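Local coordinates for protein probable DNA endonuclease SmrA (Escherichia coli, PDB 3QD7) that binds DNA and has DNA endonuclease activity, this chain being the piece of it that holds the small MutS-related (Smr) domain, at residues N8-G13 with E59-V64. Sequence-based numbering, arbitrary orientation.
Sequences NFLTTG and ECRKMV
Arg61 on helix 57-73 donates from NH1 to the backbone of the loop 8-13. Its main acceptor is the carbonyl O of Leu10, at 2.7 Å from NH1. This oxygen lies at the edge of the guanidinium, tilted somewhat from its plane. A weak second bond runs from NH1 to Asn8 O. The side chain of Arg61 is extended through chi2 and bends at chi3, which turns NE away from the line of the aliphatic stem. NE also meets Glu58 in a salt bridge, so NE and NH1 each have an acceptor, Glu58 and the loop backbone. The Asn8 amide lies over one guanidinium face, with the two planes 29° apart. Asn8 ND2 sits 4.0 Å above the centre of the Arg61 guanidinium. The same ND2 donates to the backbone O of Arg61 (3.1 Å, nearly straight at 168°) and also bonds to Gln5. Asn8 CG is anti to the backbone N (chi1 -164°), which carries it over the Arg61 guanidinium, 3.4 Å from NH1. Asn8 OD1 accepts from Leu10 N at 3.1 Å. This Asx turn fixes the amide from its other end. An alanine in place of Arg61 would probably leave Leu10 O and Glu58 without their guanidinium partner and the Asn8 amide without the flat group it stacks on. Apolar contacts continue the interface. Leu10 CB lies 3.7 Å from Arg61 CG. Leu10 CD1 meets Val64 CG1 at 4.1 Å, the side chains crossing at about a right angle. Thr12 CG2 touches Arg61 CD. Trp103 of helix 92-105 packs against both Leu10 and Arg61, and its NE1 bonds to Thr11 O. The loop, shaped by an Asx turn, is thus held on helix 57-73 by Arg61 and the Asn8 amide, and on helix 92-105 by Trp103, in the alpha/beta Smr domain.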
ATOM      1  N   ASN A   8      -8.277  -2.575  14.234  1.00 26.06           N
ATOM      2  CA  ASN A   8      -8.035  -1.891  12.966  1.00 24.16           C
ATOM      3  C   ASN A   8      -8.009  -0.387  13.134  1.00 21.34           C
ATOM      4  O   ASN A   8      -9.044   0.274  13.126  1.00 22.48           O
ATOM      5  CB  ASN A   8      -9.071  -2.302  11.897  1.00 23.71           C
ATOM      6  CG  ASN A   8      -8.630  -1.927  10.475  1.00 26.91           C
ATOM      7  OD1 ASN A   8      -7.947  -0.920  10.278  1.00 22.93           O
ATOM      8  ND2 ASN A   8      -9.016  -2.741   9.485  1.00 20.02           N
ATOM      9  N   PHE A   9      -6.799   0.146  13.251  1.00 21.74           N
ATOM     10  CA  PHE A   9      -6.580   1.574  13.480  1.00 24.28           C
ATOM     11  C   PHE A   9      -6.580   2.431  12.217  1.00 23.84           C
ATOM     12  O   PHE A   9      -6.443   3.657  12.296  1.00 30.42           O
ATOM     13  CB  PHE A   9      -5.269   1.796  14.265  1.00 23.98           C
ATOM     14  CG  PHE A   9      -4.080   1.058  13.702  1.00 22.99           C
ATOM     15  CD1 PHE A   9      -3.541  -0.018  14.400  1.00 19.84           C
ATOM     16  CD2 PHE A   9      -3.487   1.455  12.477  1.00 23.59           C
ATOM     17  CE1 PHE A   9      -2.434  -0.718  13.893  1.00 23.36           C
ATOM     18  CE2 PHE A   9      -2.373   0.770  11.959  1.00 21.67           C
ATOM     19  CZ  PHE A   9      -1.853  -0.336  12.670  1.00 21.91           C
ATOM     20  N   LEU A  10      -6.723   1.810  11.056  1.00 22.16           N
ATOM     21  CA  LEU A  10      -6.793   2.564   9.791  1.00 23.74           C
ATOM     22  C   LEU A  10      -7.982   3.547   9.781  1.00 24.59           C
ATOM     23  O   LEU A  10      -9.113   3.179  10.129  1.00 23.90           O
ATOM     24  CB  LEU A  10      -6.853   1.598   8.599  1.00 16.21           C
ATOM     25  CG  LEU A  10      -5.685   0.589   8.525  1.00 19.25           C
ATOM     26  CD1 LEU A  10      -5.665  -0.134   7.224  1.00 17.22           C
ATOM     27  CD2 LEU A  10      -4.334   1.287   8.717  1.00 19.18           C
ATOM     28  N   THR A  11      -7.728   4.788   9.375  1.00 24.77           N
ATOM     29  CA  THR A  11      -8.722   5.852   9.534  1.00 31.50           C
ATOM     30  C   THR A  11      -9.349   6.219   8.195  1.00 32.88           C
ATOM     31  O   THR A  11      -8.728   6.070   7.138  1.00 29.86           O
ATOM     32  CB  THR A  11      -8.124   7.151  10.198  1.00 33.52           C
ATOM     33  OG1 THR A  11      -7.130   7.718   9.342  1.00 31.56           O
ATOM     34  CG2 THR A  11      -7.527   6.868  11.605  1.00 30.53           C
ATOM     35  N   THR A  12     -10.586   6.687   8.249  1.00 32.33           N
ATOM     36  CA  THR A  12     -11.259   7.189   7.069  1.00 39.00           C
ATOM     37  C   THR A  12     -11.627   8.633   7.356  1.00 44.21           C
ATOM     38  O   THR A  12     -11.373   9.141   8.450  1.00 46.76           O
ATOM     39  CB  THR A  12     -12.532   6.383   6.735  1.00 39.58           C
ATOM     40  OG1 THR A  12     -13.442   6.471   7.829  1.00 34.94           O
ATOM     41  CG2 THR A  12     -12.214   4.925   6.493  1.00 41.42           C
ATOM     42  N   GLY A  13     -12.216   9.303   6.382  1.00 43.13           N
ATOM     43  CA  GLY A  13     -12.778  10.617   6.648  1.00 44.17           C
ATOM     44  C   GLY A  13     -11.752  11.683   6.391  1.00 40.85           C
ATOM     45  O   GLY A  13     -10.581  11.537   6.751  1.00 39.02           O
ATOM     46  N   GLU A  59     -14.140  -2.800   2.764  1.00 25.85           N
ATOM     47  CA  GLU A  59     -13.502  -4.113   2.565  1.00 26.93           C
ATOM     48  C   GLU A  59     -11.996  -3.962   2.326  1.00 23.71           C
ATOM     49  O   GLU A  59     -11.219  -4.749   2.836  1.00 27.15           O
ATOM     50  CB  GLU A  59     -14.178  -4.892   1.434  1.00 25.82           C
ATOM     51  CG  GLU A  59     -13.754  -6.366   1.324  1.00 35.93           C
ATOM     52  CD  GLU A  59     -14.311  -7.279   2.462  1.00 42.51           C
ATOM     53  OE1 GLU A  59     -13.762  -8.393   2.680  1.00 47.21           O
ATOM     54  OE2 GLU A  59     -15.297  -6.892   3.130  1.00 41.12           O
ATOM     55  N   CYS A  60     -11.597  -2.950   1.553  1.00 22.31           N
ATOM     56  CA  CYS A  60     -10.183  -2.614   1.348  1.00 25.47           C
ATOM     57  C   CYS A  60      -9.502  -2.331   2.666  1.00 24.43           C
ATOM     58  O   CYS A  60      -8.392  -2.782   2.884  1.00 25.57           O
ATOM     59  CB  CYS A  60     -10.024  -1.371   0.450  1.00 23.58           C
ATOM     60  SG  CYS A  60     -10.397  -1.658  -1.279  1.00 27.89           S
ATOM     61  N   ARG A  61     -10.167  -1.577   3.542  1.00 23.04           N
ATOM     62  CA  ARG A  61      -9.596  -1.236   4.848  1.00 22.35           C
ATOM     63  C   ARG A  61      -9.339  -2.464   5.751  1.00 23.00           C
ATOM     64  O   ARG A  61      -8.330  -2.528   6.470  1.00 21.07           O
ATOM     65  CB  ARG A  61     -10.473  -0.217   5.571  1.00 25.22           C
ATOM     66  CG  ARG A  61      -9.799   0.434   6.777  1.00 23.83           C
ATOM     67  CD  ARG A  61     -10.736   1.402   7.503  1.00 23.74           C
ATOM     68  NE  ARG A  61     -11.704   0.628   8.248  1.00 28.94           N
ATOM     69  CZ  ARG A  61     -11.607   0.367   9.545  1.00 33.06           C
ATOM     70  NH1 ARG A  61     -10.611   0.883  10.261  1.00 27.62           N
ATOM     71  NH2 ARG A  61     -12.515  -0.402  10.125  1.00 27.54           N
ATOM     72  N   LYS A  62     -10.251  -3.430   5.697  1.00 22.91           N
ATOM     73  CA  LYS A  62     -10.089  -4.696   6.424  1.00 23.34           C
ATOM     74  C   LYS A  62      -8.981  -5.581   5.818  1.00 20.26           C
ATOM     75  O   LYS A  62      -8.189  -6.163   6.545  1.00 21.26           O
ATOM     76  CB  LYS A  62     -11.433  -5.451   6.492  1.00 22.91           C
ATOM     77  CG  LYS A  62     -12.568  -4.649   7.164  1.00 27.23           C
ATOM     78  CD  LYS A  62     -13.774  -5.524   7.609  1.00 33.81           C
ATOM     79  CE  LYS A  62     -14.532  -6.094   6.426  1.00 38.36           C
ATOM     80  NZ  LYS A  62     -15.961  -6.351   6.758  1.00 45.23           N
ATOM     81  N   MET A  63      -8.925  -5.660   4.492  1.00 21.21           N
ATOM     82  CA  MET A  63      -7.915  -6.467   3.789  1.00 23.52           C
ATOM     83  C   MET A  63      -6.486  -5.922   3.961  1.00 20.74           C
ATOM     84  O   MET A  63      -5.554  -6.663   4.217  1.00 20.50           O
ATOM     85  CB  MET A  63      -8.263  -6.549   2.291  1.00 23.30           C
ATOM     86  CG  MET A  63      -9.550  -7.318   1.996  1.00 24.02           C
ATOM     87  SD  MET A  63     -10.140  -7.053   0.308  1.00 30.45           S
ATOM     88  CE  MET A  63      -9.112  -8.223  -0.573  1.00 20.51           C
ATOM     89  N   VAL A  64      -6.321  -4.617   3.828  1.00 19.23           N
ATOM     90  CA  VAL A  64      -4.993  -4.001   3.957  1.00 22.82           C
ATOM     91  C   VAL A  64      -4.452  -4.227   5.378  1.00 20.74           C
ATOM     92  O   VAL A  64      -3.302  -4.615   5.576  1.00 18.05           O
ATOM     93  CB  VAL A  64      -5.063  -2.462   3.577  1.00 22.81           C
ATOM     94  CG1 VAL A  64      -3.789  -1.705   3.974  1.00 21.67           C
ATOM     95  CG2 VAL A  64      -5.379  -2.295   2.071  1.00 14.87           C
TER